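Local structure of Alpha/beta hydrolase fold protein (Chitinophaga pinensis, 4PW0) at residues Arg128-Val133 with Ile222-Phe227; Ile37-Phe42 with Asp105-Ser110; Asp91-Ile96 with Gln117-Ile122. The protein is probably a hydrolase of the alpha/beta hydrolase superfamily, whose natural substrate is not established. All coordinates share one frame; numbering follows the deposited sequence. Where two conformers were deposited one is given.

Contact 1 of 3, residues Arg128-Val133 with Ile222-Phe227; sequences RKIIIV and IQHPVF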
# COMPACT_ATOMS: atom_id res chain seq x y z
N ARG A 128 -4.13 17.64 -9.82
CA ARG A 128 -2.88 17.49 -9.13
C ARG A 128 -2.58 16.00 -8.85
O ARG A 128 -1.72 15.42 -9.52
CB ARG A 128 -2.87 18.34 -7.88
CG ARG A 128 -1.52 18.33 -7.21
CD ARG A 128 -1.48 19.05 -5.87
NE ARG A 128 -2.30 18.40 -4.87
CZ ARG A 128 -2.07 18.41 -3.56
NH1 ARG A 128 -1.03 19.08 -3.05
NH2 ARG A 128 -2.88 17.72 -2.74
N LYS A 129 -3.31 15.41 -7.89
CA LYS A 129 -3.08 13.99 -7.56
C LYS A 129 -4.36 13.20 -7.81
O LYS A 129 -5.47 13.74 -7.77
CB LYS A 129 -2.69 13.85 -6.09
CG LYS A 129 -1.38 14.57 -5.74
CD LYS A 129 -0.96 14.34 -4.30
CE LYS A 129 0.20 15.17 -3.89
NZ LYS A 129 0.70 15.00 -2.53
N ILE A 130 -4.17 11.90 -8.02
CA ILE A 130 -5.25 10.99 -8.40
C ILE A 130 -5.29 9.79 -7.46
O ILE A 130 -4.25 9.17 -7.21
CB ILE A 130 -5.02 10.47 -9.83
CG1 ILE A 130 -4.88 11.64 -10.82
CG2 ILE A 130 -6.07 9.48 -10.28
CD1 ILE A 130 -4.47 11.19 -12.21
N ILE A 131 -6.50 9.44 -7.00
CA ILE A 131 -6.73 8.18 -6.27
C ILE A 131 -7.71 7.35 -7.08
O ILE A 131 -8.77 7.85 -7.47
CB ILE A 131 -7.30 8.44 -4.87
CG1 ILE A 131 -6.38 9.36 -4.08
CG2 ILE A 131 -7.54 7.12 -4.15
CD1 ILE A 131 -7.11 10.20 -3.06
N ILE A 132 -7.36 6.08 -7.33
CA ILE A 132 -8.18 5.13 -8.07
C ILE A 132 -8.46 3.97 -7.13
O ILE A 132 -7.52 3.34 -6.64
CB ILE A 132 -7.49 4.62 -9.34
CG1 ILE A 132 -7.21 5.75 -10.30
CG2 ILE A 132 -8.33 3.51 -9.99
CD1 ILE A 132 -6.34 5.37 -11.47
N VAL A 133 -9.74 3.69 -6.91
CA VAL A 133 -10.16 2.58 -6.04
C VAL A 133 -11.01 1.62 -6.87
O VAL A 133 -11.95 2.06 -7.53
CB VAL A 133 -10.97 3.05 -4.84
CG1 VAL A 133 -11.32 1.89 -3.93
CG2 VAL A 133 -10.24 4.16 -4.10
N ILE A 222 -0.08 9.16 -18.24
CA ILE A 222 -0.62 9.88 -17.09
C ILE A 222 0.53 10.05 -16.10
O ILE A 222 0.97 9.10 -15.47
CB ILE A 222 -1.78 9.09 -16.45
CG1 ILE A 222 -3.01 9.09 -17.39
CG2 ILE A 222 -2.10 9.67 -15.10
CD1 ILE A 222 -4.12 8.18 -16.95
N GLN A 223 1.04 11.28 -16.01
CA GLN A 223 2.26 11.54 -15.25
C GLN A 223 2.05 11.94 -13.81
O GLN A 223 3.00 12.01 -13.04
CB GLN A 223 3.11 12.57 -15.97
CG GLN A 223 3.55 12.09 -17.34
CD GLN A 223 4.53 13.04 -17.96
OE1 GLN A 223 4.15 14.08 -18.45
NE2 GLN A 223 5.79 12.68 -17.92
N HIS A 224 0.79 12.18 -13.43
CA HIS A 224 0.46 12.62 -12.10
C HIS A 224 0.81 11.58 -11.04
O HIS A 224 0.85 10.39 -11.34
CB HIS A 224 -1.05 12.82 -11.97
CG HIS A 224 -1.62 13.76 -12.98
ND1 HIS A 224 -1.76 13.42 -14.31
CD2 HIS A 224 -2.11 15.01 -12.84
CE1 HIS A 224 -2.27 14.46 -14.95
NE2 HIS A 224 -2.50 15.42 -14.08
N PRO A 225 1.05 12.01 -9.80
CA PRO A 225 1.06 11.02 -8.71
C PRO A 225 -0.32 10.33 -8.60
O PRO A 225 -1.36 11.00 -8.62
CB PRO A 225 1.32 11.86 -7.47
CG PRO A 225 1.78 13.20 -7.97
CD PRO A 225 1.11 13.38 -9.29
N VAL A 226 -0.29 9.00 -8.50
CA VAL A 226 -1.51 8.21 -8.40
C VAL A 226 -1.40 7.28 -7.22
O VAL A 226 -0.33 6.68 -6.97
CB VAL A 226 -1.76 7.37 -9.69
CG1 VAL A 226 -3.09 6.63 -9.62
CG2 VAL A 226 -1.75 8.28 -10.92
N PHE A 227 -2.52 7.08 -6.52
CA PHE A 227 -2.59 6.08 -5.46
C PHE A 227 -3.69 5.10 -5.86
O PHE A 227 -4.87 5.52 -6.03
CB PHE A 227 -2.94 6.77 -4.17
CG PHE A 227 -3.13 5.87 -2.99
CD1 PHE A 227 -2.37 4.70 -2.85
CD2 PHE A 227 -4.05 6.18 -2.02
CE1 PHE A 227 -2.50 3.89 -1.73
CE2 PHE A 227 -4.18 5.39 -0.89
CZ PHE A 227 -3.44 4.23 -0.77
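The imidazole of His-224 meets Arg-128 at its edge: CD2 lies 3.4 Å from the carbonyl O of Arg-128, close to the ring plane. Methyl CD1 of Ile-130 comes at the same residue obliquely, 3.8 Å from CB of His-224. NE2 is hydrogen-bonded to Pro-124 O, which would fix the turn of the ring. Over the centre of one face of the Arg-128 guanidinium sits CE of Lys-129, 4.0 Å above the plane, while NH2 forms a salt bridge with Asp-105. The Phe-227 ring is approached obliquely by Ile-131, whose CG2 stands 4.2 Å from CD2 of Phe-227; CG of Phe-227 lies anti to its backbone N (chi1 177°), on the side of the sheet that Ile-131 also faces.

Between the side chains runs a parallel pairing. Ile-130 N donates to Pro-225 O at 3.0 Å, and Ile-130 O accepts from Phe-227 N at 2.8 Å. Ile-132 N then reaches Phe-227 O at 2.9 Å. Pro-225 has no N-H to give and takes part through its carbonyl. Ile-130 and Val-226 turn to the face where helix 111-122 packs on Ile-130; Ile-131 and Phe-227 turn to helix 269-282. Beta-branched Ile-130 and Val-226 set CB against CG2, while Ile-132 CD1 meets Val-226 CG1.

The chemistry thus divides in two. The interior is apolar, its backbone polarity largely spent on the sheet, whereas the entry carries charge: Lys-129 NZ bonds to the carbonyls of Phe-279, Leu-280 and Tyr-283, where the positive group probably complements the partial negative charge of a helix C terminus.

Contact 2 of 3, residues Ile37-Phe42 with Asp105-Ser110; sequences IPLICF and DVLGFS
Phe-42 and Val-106 touch on one face of the sheet, CE1 of the ring lying 3.7 Å from CG1 of Val-106 and approaching it obliquely. The ring also turns its edge to the backbone, with CD1 3.5 Å from the carbonyl O of Leu-107 and that oxygen near the ring plane. With chi1 at -59°, CG of Phe-42 stands beside its own backbone N, which donates to this same oxygen. On the other face, CD1 of Leu-39 fits against CB of Asp-105 at 3.7 Å, the two side chains crossing at about a right angle; the same methyl also lies 4.0 Å from CB of Leu-107.

Five backbone hydrogen bonds hold these groups in parallel register, from Asp-105 N to Pro-38 O through to Phe-109 N to Phe-42 O. The bond from Ile-40 N to Asp-105 O is almost straight at the hydrogen (176°). Gly-108, paired with Phe-42, has no side chain to set against CB of Phe-42. At the start of the strands one water donates to both Ile-37 O, at 2.9 Å, and Asp-105 OD2, at 2.6 Å. OD2 also takes part in the salt bridge to Arg-128, and OD1 accepts from Lys-129 N.

Ser-110, with a positive phi of 64°, follows the strand directly and precedes a helix, consistent with the nucleophile elbow of this fold; His-262 touches it, as a catalytic histidine might. The pair of strands lies centrally in the sheet, strand 66-69 bonding to the Leu-39 side and strand 127-133 to the Val-106 side, while helix 111-122 packs on Phe-42 through Ile-115, Val-116 and Met-119.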
# COMPACT_ATOMS: atom_id res chain seq x y z
N ILE A 37 -7.08 23.50 -2.75
CA ILE A 37 -7.02 22.34 -3.66
C ILE A 37 -8.00 21.29 -3.12
O ILE A 37 -7.63 20.44 -2.30
CB ILE A 37 -5.62 21.75 -3.80
CG1 ILE A 37 -4.62 22.82 -4.25
CG2 ILE A 37 -5.63 20.61 -4.81
CD1 ILE A 37 -3.19 22.38 -4.11
N PRO A 38 -9.26 21.39 -3.55
CA PRO A 38 -10.26 20.45 -3.05
C PRO A 38 -10.02 19.04 -3.65
O PRO A 38 -9.33 18.89 -4.67
CB PRO A 38 -11.59 21.01 -3.58
CG PRO A 38 -11.28 22.38 -4.08
CD PRO A 38 -9.85 22.37 -4.49
N LEU A 39 -10.63 18.04 -3.00
CA LEU A 39 -10.66 16.66 -3.51
C LEU A 39 -12.05 16.45 -4.09
O LEU A 39 -13.06 16.53 -3.36
CB LEU A 39 -10.43 15.70 -2.37
CG LEU A 39 -10.52 14.23 -2.77
CD1 LEU A 39 -9.44 13.85 -3.77
CD2 LEU A 39 -10.45 13.35 -1.52
N ILE A 40 -12.11 16.18 -5.38
CA ILE A 40 -13.37 15.88 -6.07
C ILE A 40 -13.51 14.35 -6.19
O ILE A 40 -12.60 13.68 -6.66
CB ILE A 40 -13.44 16.45 -7.50
CG1 ILE A 40 -12.95 17.91 -7.56
CG2 ILE A 40 -14.85 16.32 -8.07
CD1 ILE A 40 -13.74 18.86 -6.70
N CYS A 41 -14.65 13.83 -5.77
CA CYS A 41 -14.91 12.40 -5.67
C CYS A 41 -15.90 11.95 -6.72
O CYS A 41 -16.93 12.61 -6.96
CB CYS A 41 -15.43 12.04 -4.27
SG CYS A 41 -14.29 12.47 -2.95
N PHE A 42 -15.62 10.81 -7.33
CA PHE A 42 -16.37 10.26 -8.45
C PHE A 42 -16.87 8.87 -8.11
O PHE A 42 -16.08 7.99 -7.77
CB PHE A 42 -15.53 10.21 -9.73
CG PHE A 42 -15.01 11.56 -10.18
CD1 PHE A 42 -13.94 12.16 -9.54
CD2 PHE A 42 -15.58 12.21 -11.26
CE1 PHE A 42 -13.44 13.40 -9.95
CE2 PHE A 42 -15.09 13.45 -11.66
CZ PHE A 42 -14.05 14.04 -10.99
N ASP A 105 -7.54 17.75 -6.64
CA ASP A 105 -7.23 16.33 -6.60
C ASP A 105 -8.52 15.57 -6.93
O ASP A 105 -9.63 16.09 -6.79
CB ASP A 105 -6.76 15.94 -5.20
CG ASP A 105 -5.46 16.61 -4.81
OD1 ASP A 105 -4.54 16.73 -5.67
OD2 ASP A 105 -5.32 16.92 -3.60
N VAL A 106 -8.35 14.29 -7.33
CA VAL A 106 -9.52 13.46 -7.65
C VAL A 106 -9.41 12.09 -6.98
O VAL A 106 -8.33 11.54 -6.82
CB VAL A 106 -9.71 13.27 -9.17
CG1 VAL A 106 -9.96 14.61 -9.83
CG2 VAL A 106 -8.52 12.58 -9.83
N LEU A 107 -10.60 11.57 -6.64
CA LEU A 107 -10.73 10.20 -6.09
C LEU A 107 -11.85 9.54 -6.89
O LEU A 107 -12.98 10.02 -6.89
CB LEU A 107 -11.09 10.25 -4.61
CG LEU A 107 -11.28 8.90 -3.87
CD1 LEU A 107 -11.32 9.17 -2.37
CD2 LEU A 107 -12.52 8.26 -4.27
N GLY A 108 -11.54 8.45 -7.58
CA GLY A 108 -12.53 7.76 -8.37
C GLY A 108 -12.66 6.32 -7.90
O GLY A 108 -11.66 5.59 -7.87
N PHE A 109 -13.90 5.90 -7.62
CA PHE A 109 -14.19 4.52 -7.24
C PHE A 109 -14.98 3.85 -8.36
O PHE A 109 -16.01 4.36 -8.78
CB PHE A 109 -15.01 4.54 -5.94
CG PHE A 109 -15.49 3.17 -5.45
CD1 PHE A 109 -14.68 2.06 -5.55
CD2 PHE A 109 -16.74 3.03 -4.84
CE1 PHE A 109 -15.11 0.82 -5.10
CE2 PHE A 109 -17.15 1.81 -4.36
CZ PHE A 109 -16.34 0.69 -4.50
N SER A 110 -14.47 2.71 -8.86
CA SER A 110 -15.18 1.85 -9.82
C SER A 110 -15.38 2.67 -11.13
O SER A 110 -14.38 3.16 -11.67
CB SER A 110 -16.44 1.32 -9.18
OG SER A 110 -17.10 0.48 -10.12
O HOH W 1 -7.05 17.65 -1.77

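Contact 3 of 3, residues Asp91-Ile96 with Gln117-Ile122; sequences DALEFI and QYMAHI
Met-119, present as selenomethionine, reaches across from its helix to a small patch made by Ala-92, Leu-93 and Ile-96. This is the close-packed part. Its chain bends at the last torsion (chi3 -75°), which sets CE 3.8 Å from CB of Ala-92 and 3.9 Å from CG of Leu-93. CD2 of Leu-93 rests 3.9 Å from SE of Met-119, the two side chains lying alongside and pointing opposite ways. A small alanine suits the point where the terminal methyl arrives, and the axes of the two segments come no closer than 11.7 Å, a gap that a long side chain such as Met-119 can bridge. Phe-42 of the sheet closes this buried side.

Toward the partly exposed side the contact thins to one pair of methyls, CD1 of Leu-93 and CD1 of Ile-122, 3.9 Å apart. An alanine in place of Leu-93 would probably open a gap beside SE and leave CD1 of Ile-122 without the leucine methyl it meets.

No hydrogen bond crosses between the segments, which run at 72° to each other. Such apolar packing joins two neighbouring connecting helices, 85-98 and 111-122, over the same face of the central sheet, as in the alpha/beta hydrolase fold.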
# COMPACT_ATOMS: atom_id res chain seq x y z
N ASP A 91 -19.04 16.04 -18.81
CA ASP A 91 -20.10 16.55 -17.94
C ASP A 91 -19.55 16.92 -16.56
O ASP A 91 -19.84 17.99 -16.00
CB ASP A 91 -21.24 15.56 -17.81
CG ASP A 91 -22.00 15.31 -19.14
OD1 ASP A 91 -21.91 16.21 -20.07
OD2 ASP A 91 -22.70 14.27 -19.26
N ALA A 92 -18.72 16.05 -15.99
CA ALA A 92 -18.13 16.37 -14.73
C ALA A 92 -17.31 17.65 -14.78
O ALA A 92 -17.32 18.45 -13.86
CB ALA A 92 -17.27 15.22 -14.20
N LEU A 93 -16.56 17.83 -15.85
CA LEU A 93 -15.75 19.01 -16.00
C LEU A 93 -16.59 20.29 -16.09
O LEU A 93 -16.21 21.30 -15.51
CB LEU A 93 -14.86 18.87 -17.24
CG LEU A 93 -13.61 18.01 -17.06
CD1 LEU A 93 -13.01 17.66 -18.42
CD2 LEU A 93 -12.61 18.69 -16.16
N GLU A 94 -17.74 20.23 -16.76
CA GLU A 94 -18.60 21.43 -16.84
C GLU A 94 -19.09 21.79 -15.42
O GLU A 94 -19.15 22.95 -15.04
CB GLU A 94 -19.74 21.29 -17.87
CG GLU A 94 -20.96 20.46 -17.49
CD GLU A 94 -22.11 20.48 -18.49
OE1 GLU A 94 -21.99 21.13 -19.56
OE2 GLU A 94 -23.14 19.81 -18.20
N PHE A 95 -19.40 20.77 -14.63
CA PHE A 95 -19.83 20.96 -13.25
C PHE A 95 -18.74 21.57 -12.40
O PHE A 95 -18.98 22.54 -11.69
CB PHE A 95 -20.32 19.61 -12.66
CG PHE A 95 -20.36 19.58 -11.17
CD1 PHE A 95 -21.28 20.32 -10.45
CD2 PHE A 95 -19.44 18.80 -10.46
CE1 PHE A 95 -21.27 20.30 -9.07
CE2 PHE A 95 -19.44 18.78 -9.09
CZ PHE A 95 -20.34 19.55 -8.39
N ILE A 96 -17.55 20.99 -12.44
CA ILE A 96 -16.47 21.40 -11.56
C ILE A 96 -16.06 22.84 -11.92
O ILE A 96 -15.85 23.68 -11.04
CB ILE A 96 -15.27 20.46 -11.73
CG1 ILE A 96 -15.63 19.04 -11.25
CG2 ILE A 96 -14.07 21.00 -11.00
CD1 ILE A 96 -14.66 17.99 -11.74
N GLN A 117 -9.18 8.59 -14.77
CA GLN A 117 -8.12 8.29 -15.75
C GLN A 117 -8.33 9.11 -17.04
O GLN A 117 -7.40 9.72 -17.55
CB GLN A 117 -8.10 6.83 -16.11
CG GLN A 117 -7.68 5.88 -15.00
CD GLN A 117 -7.86 4.44 -15.44
OE1 GLN A 117 -7.18 3.98 -16.36
NE2 GLN A 117 -8.74 3.73 -14.76
N TYR A 118 -9.55 9.09 -17.55
CA TYR A 118 -9.86 9.80 -18.78
C TYR A 118 -9.66 11.31 -18.57
O TYR A 118 -9.11 12.01 -19.44
CB TYR A 118 -11.26 9.45 -19.28
CG TYR A 118 -11.45 9.88 -20.72
CD1 TYR A 118 -10.86 9.16 -21.74
CD2 TYR A 118 -12.15 11.01 -21.05
CE1 TYR A 118 -10.96 9.56 -23.06
CE2 TYR A 118 -12.25 11.42 -22.39
CZ TYR A 118 -11.68 10.69 -23.37
OH TYR A 118 -11.78 11.11 -24.70
N MSE A 119 -10.09 11.83 -17.43
CA MSE A 119 -9.93 13.26 -17.12
C MSE A 119 -8.49 13.66 -17.07
O MSE A 119 -8.11 14.75 -17.53
CB MSE A 119 -10.61 13.61 -15.78
CG MSE A 119 -10.84 15.12 -15.63
SE MSE A 119 -11.74 15.58 -13.98
CE MSE A 119 -13.49 15.00 -14.55
N ALA A 120 -7.65 12.81 -16.49
CA ALA A 120 -6.24 13.12 -16.43
C ALA A 120 -5.61 13.15 -17.83
O ALA A 120 -4.62 13.90 -18.06
CB ALA A 120 -5.52 12.07 -15.56
N HIS A 121 -6.15 12.35 -18.73
CA HIS A 121 -5.73 12.35 -20.11
C HIS A 121 -6.11 13.63 -20.86
O HIS A 121 -5.25 14.26 -21.52
CB HIS A 121 -6.24 11.12 -20.87
CG HIS A 121 -5.96 11.18 -22.34
ND1 HIS A 121 -4.69 11.27 -22.84
CD2 HIS A 121 -6.80 11.21 -23.40
CE1 HIS A 121 -4.75 11.35 -24.16
NE2 HIS A 121 -6.02 11.31 -24.53
N ILE A 122 -7.37 14.05 -20.70
CA ILE A 122 -7.85 15.19 -21.48
C ILE A 122 -7.58 16.56 -20.85
O ILE A 122 -7.53 17.58 -21.59
CB ILE A 122 -9.33 15.06 -21.92
CG1 ILE A 122 -10.31 15.09 -20.76
CG2 ILE A 122 -9.50 13.85 -22.83
CD1 ILE A 122 -11.76 15.27 -21.21

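From the N terminus, strand 39-42 opens contact 2, and helix 85-98 starts contact 3 before strand 104-109 comes back to close contact 2. Helix 111-122 then closes contact 3, so these two cross: strand, helix, strand and helix interlock, with Ile-40 packing on Ile-96. Contact 1 follows in series. It opens on strand 127-133, beside strand 104-109, and closes only after 88 residues rich in helix and without strand, consistent with a cap inserted into the fold. Contacts 1 and 2 join four successive strands of one sheet in pairs, 39-42 with 104-109 and 127-133 with 226-231; contact 3 belongs to the helical layer over it, and Ala-120 touches Ile-130.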